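Local coordinates for spike protein P1 (Pseudoalteromonas phage pm2, PDB 2VVE), which sits at the fivefold vertices of the phage capsid and binds the host receptor through its C-terminal part, at residues I72-F75 against G76-Y80; V234-D238 against P239-V243. One frame throughout, in Å; residues are numbered along the deposited sequence.

Contact 1 of 2, residues I72-F75 against G76-Y80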
loop_
_atom_site.group_PDB
_atom_site.type_symbol
_atom_site.label_atom_id
_atom_site.label_comp_id
_atom_site.label_asym_id
_atom_site.label_seq_id
_atom_site.Cartn_x
_atom_site.Cartn_y
_atom_site.Cartn_z
ATOM N N ILE A 72 -18.908 5.200 12.688
ATOM C CA ILE A 72 -19.651 5.002 13.931
ATOM C C ILE A 72 -21.126 5.257 13.600
ATOM O O ILE A 72 -21.455 6.318 13.043
ATOM C CB ILE A 72 -19.206 6.010 15.015
ATOM C CG1 ILE A 72 -17.686 5.946 15.270
ATOM C CG2 ILE A 72 -20.037 5.841 16.304
ATOM C CD1 ILE A 72 -17.156 4.616 15.767
ATOM N N ASN A 73 -22.010 4.303 13.932
ATOM C CA ASN A 73 -23.428 4.426 13.572
ATOM C C ASN A 73 -24.363 4.594 14.773
ATOM O O ASN A 73 -25.564 4.360 14.671
ATOM C CB ASN A 73 -23.898 3.223 12.749
ATOM C CG ASN A 73 -23.285 3.166 11.352
ATOM O OD1 ASN A 73 -22.480 4.003 10.965
ATOM N ND2 ASN A 73 -23.663 2.148 10.600
ATOM N N THR A 74 -23.804 5.001 15.904
ATOM C CA THR A 74 -24.586 5.202 17.121
ATOM C C THR A 74 -25.119 6.629 17.171
ATOM O O THR A 74 -24.707 7.481 16.371
ATOM C CB THR A 74 -23.720 4.976 18.366
ATOM O OG1 THR A 74 -22.617 5.908 18.367
ATOM C CG2 THR A 74 -23.187 3.580 18.374
ATOM N N PHE A 75 -26.027 6.891 18.106
ATOM C CA PHE A 75 -26.409 8.273 18.401
ATOM C C PHE A 75 -25.878 8.713 19.762
ATOM O O PHE A 75 -26.096 9.849 20.172
ATOM C CB PHE A 75 -27.927 8.503 18.301
ATOM C CG PHE A 75 -28.740 7.799 19.364
ATOM C CD1 PHE A 75 -29.054 8.432 20.570
ATOM C CD2 PHE A 75 -29.235 6.521 19.137
ATOM C CE1 PHE A 75 -29.812 7.778 21.544
ATOM C CE2 PHE A 75 -29.988 5.863 20.110
ATOM C CZ PHE A 75 -30.287 6.502 21.308
ATOM N N GLY A 76 -25.191 7.804 20.450
ATOM C CA GLY A 76 -24.686 8.081 21.790
ATOM C C GLY A 76 -23.341 8.786 21.783
ATOM O O GLY A 76 -22.809 9.117 20.712
ATOM N N SER A 77 -22.809 9.012 22.992
ATOM C CA SER A 77 -21.486 9.596 23.201
ATOM C C SER A 77 -20.416 8.620 22.716
ATOM O O SER A 77 -20.575 7.397 22.840
ATOM C CB SER A 77 -21.275 9.889 24.700
ATOM O OG SER A 77 -19.975 10.402 24.931
ATOM N N VAL A 78 -19.338 9.161 22.151
ATOM C CA VAL A 78 -18.195 8.362 21.720
ATOM C C VAL A 78 -16.940 9.126 22.153
ATOM O O VAL A 78 -16.827 10.328 21.907
ATOM C CB VAL A 78 -18.183 8.134 20.191
ATOM C CG1 VAL A 78 -16.951 7.291 19.774
ATOM C CG2 VAL A 78 -19.468 7.411 19.733
ATOM N N ASN A 79 -16.026 8.424 22.812
ATOM C CA ASN A 79 -14.763 9.019 23.303
ATOM C C ASN A 79 -13.554 8.641 22.474
ATOM O O ASN A 79 -13.523 7.567 21.875
ATOM C CB ASN A 79 -14.528 8.569 24.745
ATOM C CG ASN A 79 -15.520 9.187 25.712
ATOM O OD1 ASN A 79 -15.816 10.373 25.629
ATOM N ND2 ASN A 79 -16.044 8.380 26.634
ATOM N N TYR A 80 -12.541 9.514 22.467
ATOM C CA TYR A 80 -11.284 9.214 21.802
ATOM C C TYR A 80 -10.095 9.445 22.747
ATOM O O TYR A 80 -10.216 10.155 23.750
ATOM C CB TYR A 80 -11.105 10.031 20.504
ATOM C CG TYR A 80 -10.761 11.497 20.735
ATOM C CD1 TYR A 80 -11.762 12.458 20.804
ATOM C CD2 TYR A 80 -9.438 11.908 20.881
ATOM C CE1 TYR A 80 -11.455 13.819 21.023
ATOM C CE2 TYR A 80 -9.112 13.273 21.113
ATOM C CZ TYR A 80 -10.137 14.209 21.182
ATOM O OH TYR A 80 -9.864 15.542 21.408
HETATM O O HOH W 1 -22.230 5.941 21.068
#
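Val78 points one methyl, CG2, back across the turn at two side chains of residues 72-75, Ile72 and Thr74. Against Ile72 the meeting is methyl to methyl: CG2 of Ile72 lies 3.8 Å from CG2 of Val78. The first torsion of Ile72 (chi1 -56°) puts that branch anti to the backbone N, which turns it to the Val78 side. Both residues are buried, Ile72 against Ile38 and Val78 against Ile46.

Thr74 can be followed outward. Its CB stands 3.8 Å from Gly76 N, close to where the chain begins to turn back. The hydroxyl, set between the backbone N and the carbonyl carbon (chi1 60°), brings OG1 to 3.7 Å from Val78 CG2. That oxygen then donates to a water, 2.7 Å from Thr74 OG1, and the water in turn donates to Ser77 O at 2.8 Å. A buried hydroxyl and a backbone carbonyl are thus bridged across the bend. The side chain of Thr74 also packs on Val12 of the second subunit.

Phe75 leaves the turn with its CB bond pointing away from residues 76-80, although CB itself passes 3.5 Å from Gly76 N; its side chain packs on Arg10 of that same neighbouring subunit. Arg33 NH2 braces the bend by donating to Gly76 O. Strand 69-72 and strand 78-81 belong to two different four-stranded antiparallel sheets, so residues 73-77 form a connection from one sheet over to the other, the intersheet crossing of a jelly-roll beta-sandwich, here that of the second jelly-roll domain.

Contact 2 of 2, residues V234-D238 against P239-V243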
loop_
_atom_site.group_PDB
_atom_site.type_symbol
_atom_site.label_atom_id
_atom_site.label_comp_id
_atom_site.label_asym_id
_atom_site.label_seq_id
_atom_site.Cartn_x
_atom_site.Cartn_y
_atom_site.Cartn_z
ATOM N N VAL A 234 12.298 23.355 22.523
ATOM C CA VAL A 234 11.583 24.054 21.454
ATOM C C VAL A 234 10.153 23.504 21.454
ATOM O O VAL A 234 9.940 22.285 21.352
ATOM C CB VAL A 234 12.240 23.865 20.069
ATOM C CG1 VAL A 234 11.471 24.675 19.000
ATOM C CG2 VAL A 234 13.736 24.267 20.116
ATOM N N TYR A 235 9.180 24.405 21.562
ATOM C CA TYR A 235 7.795 23.993 21.837
ATOM C C TYR A 235 6.794 25.032 21.370
ATOM O O TYR A 235 7.160 26.120 20.923
ATOM C CB TYR A 235 7.617 23.749 23.350
ATOM C CG TYR A 235 7.750 25.001 24.194
ATOM C CD1 TYR A 235 6.616 25.733 24.578
ATOM C CD2 TYR A 235 9.004 25.476 24.587
ATOM C CE1 TYR A 235 6.728 26.893 25.332
ATOM C CE2 TYR A 235 9.123 26.643 25.348
ATOM C CZ TYR A 235 7.978 27.342 25.716
ATOM O OH TYR A 235 8.092 28.496 26.460
ATOM N N SER A 236 5.516 24.687 21.484
ATOM C CA SER A 236 4.455 25.656 21.299
ATOM C C SER A 236 3.332 25.319 22.269
ATOM O O SER A 236 2.984 24.151 22.421
ATOM C CB SER A 236 3.939 25.610 19.862
ATOM O OG SER A 236 2.863 26.524 19.672
ATOM N N ASP A 237 2.788 26.337 22.928
ATOM C CA ASP A 237 1.559 26.163 23.713
ATOM C C ASP A 237 0.381 26.858 23.032
ATOM O O ASP A 237 -0.683 27.018 23.618
ATOM C CB ASP A 237 1.729 26.606 25.167
ATOM C CG ASP A 237 2.481 27.908 25.307
ATOM O OD1 ASP A 237 2.434 28.754 24.386
ATOM O OD2 ASP A 237 3.126 28.080 26.357
ATOM N N ASP A 238 0.589 27.245 21.777
ATOM C CA ASP A 238 -0.471 27.776 20.932
ATOM C C ASP A 238 -1.491 26.667 20.640
ATOM O O ASP A 238 -1.120 25.613 20.113
ATOM C CB ASP A 238 0.131 28.271 19.621
ATOM C CG ASP A 238 -0.853 29.071 18.779
ATOM O OD1 ASP A 238 -2.036 28.688 18.682
ATOM O OD2 ASP A 238 -0.436 30.090 18.197
ATOM N N PRO A 239 -2.786 26.912 20.945
ATOM C CA PRO A 239 -3.842 25.908 20.716
ATOM C C PRO A 239 -3.897 25.359 19.281
ATOM O O PRO A 239 -4.374 24.242 19.055
ATOM C CB PRO A 239 -5.135 26.677 21.030
ATOM C CG PRO A 239 -4.720 27.796 21.925
ATOM C CD PRO A 239 -3.314 28.153 21.548
ATOM N N LEU A 240 -3.415 26.135 18.315
ATOM C CA LEU A 240 -3.347 25.658 16.926
ATOM C C LEU A 240 -2.274 24.583 16.711
ATOM O O LEU A 240 -2.312 23.853 15.722
ATOM C CB LEU A 240 -3.071 26.822 15.978
ATOM C CG LEU A 240 -4.085 27.959 15.896
ATOM C CD1 LEU A 240 -3.394 29.210 15.340
ATOM C CD2 LEU A 240 -5.298 27.556 15.057
ATOM N N LEU A 241 -1.298 24.516 17.614
ATOM C CA LEU A 241 -0.176 23.588 17.463
ATOM C C LEU A 241 -0.206 22.467 18.481
ATOM O O LEU A 241 0.379 21.401 18.260
ATOM C CB LEU A 241 1.162 24.329 17.556
ATOM C CG LEU A 241 1.767 24.875 16.258
ATOM C CD1 LEU A 241 2.348 23.762 15.403
ATOM C CD2 LEU A 241 0.733 25.652 15.463
ATOM N N THR A 242 -0.875 22.711 19.604
ATOM C CA THR A 242 -0.979 21.695 20.642
ATOM C C THR A 242 -1.964 20.600 20.229
ATOM O O THR A 242 -1.896 19.497 20.744
ATOM C CB THR A 242 -1.359 22.273 22.013
ATOM O OG1 THR A 242 -2.664 22.872 21.956
ATOM C CG2 THR A 242 -0.343 23.329 22.438
ATOM N N VAL A 243 -2.876 20.935 19.317
ATOM C CA VAL A 243 -3.775 19.965 18.682
ATOM C C VAL A 243 -2.910 18.891 18.000
ATOM O O VAL A 243 -1.897 19.207 17.372
ATOM C CB VAL A 243 -4.744 20.686 17.682
ATOM C CG1 VAL A 243 -3.987 21.329 16.517
ATOM C CG2 VAL A 243 -5.820 19.754 17.156
HETATM O O HOH W 2 -2.925 25.207 24.044
#
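Asp238 O accepts from both Leu241 N (2.7 Å) and Thr242 N (3.0 Å) where the chain passes from strand 229-236 into one short, weakly bonded helical turn, 239-242. Asp238 is the N-cap of this turn. The Thr242 donor lies in the carbonyl plane, whereas that of Leu241 stands above it.

The Asp238 side chain supplies the capping bond. With CG anti to the backbone N (chi1 -170°), OD1 swings round to Leu240 N, 2.9 Å away, in a nearly straight bond (164°) that comes to OD1 from its anti side, tilted 28° out of the carboxylate plane. CB of Leu240 touches the same OD1, while OD2 takes the backbone N of Ser130. Both carboxylate oxygens are therefore held, fixing the rotation of the group between the helical turn and the start of strand 129-137.

One step earlier, Ser236 OG accepts from Asp238 N in an ST turn and is also bonded to Ser130 O. The same hydroxyl lies 3.5 Å from CB of Leu241, whose side chain leans on Phe129. Asp237 starts away from the turn, and its OD1 forms a salt bridge with Lys132 of strand 129-137. Thr242 also reaches back to the strand end: its CG2 methyl rests 3.4 Å from Ser236 O, and a water 3.1 Å from its OG1 donates to Asp237 O at 2.9 Å.

Contact 1 and contact 2 are both turns that carry the chain out of one antiparallel sheet, but at different levels of the fold. Contact 1 joins the two sheets of a single sandwich; contact 2 leads from the sheet containing strand 129-137 to strand 245-253, which shares a sheet with strand 69-72. Their centres lie 28 Å apart and their nearest atoms about 7 Å, without touching. Arg20 connects them indirectly: its backbone N is bonded to Tyr80 OH and its NH1 to Pro239 O. Neither includes a ligand of the calcium ion, which is held by Ser150, Asp212 and Asp214. A second subunit packs on contact 1, whereas contact 2 meets no other chain of the assembly.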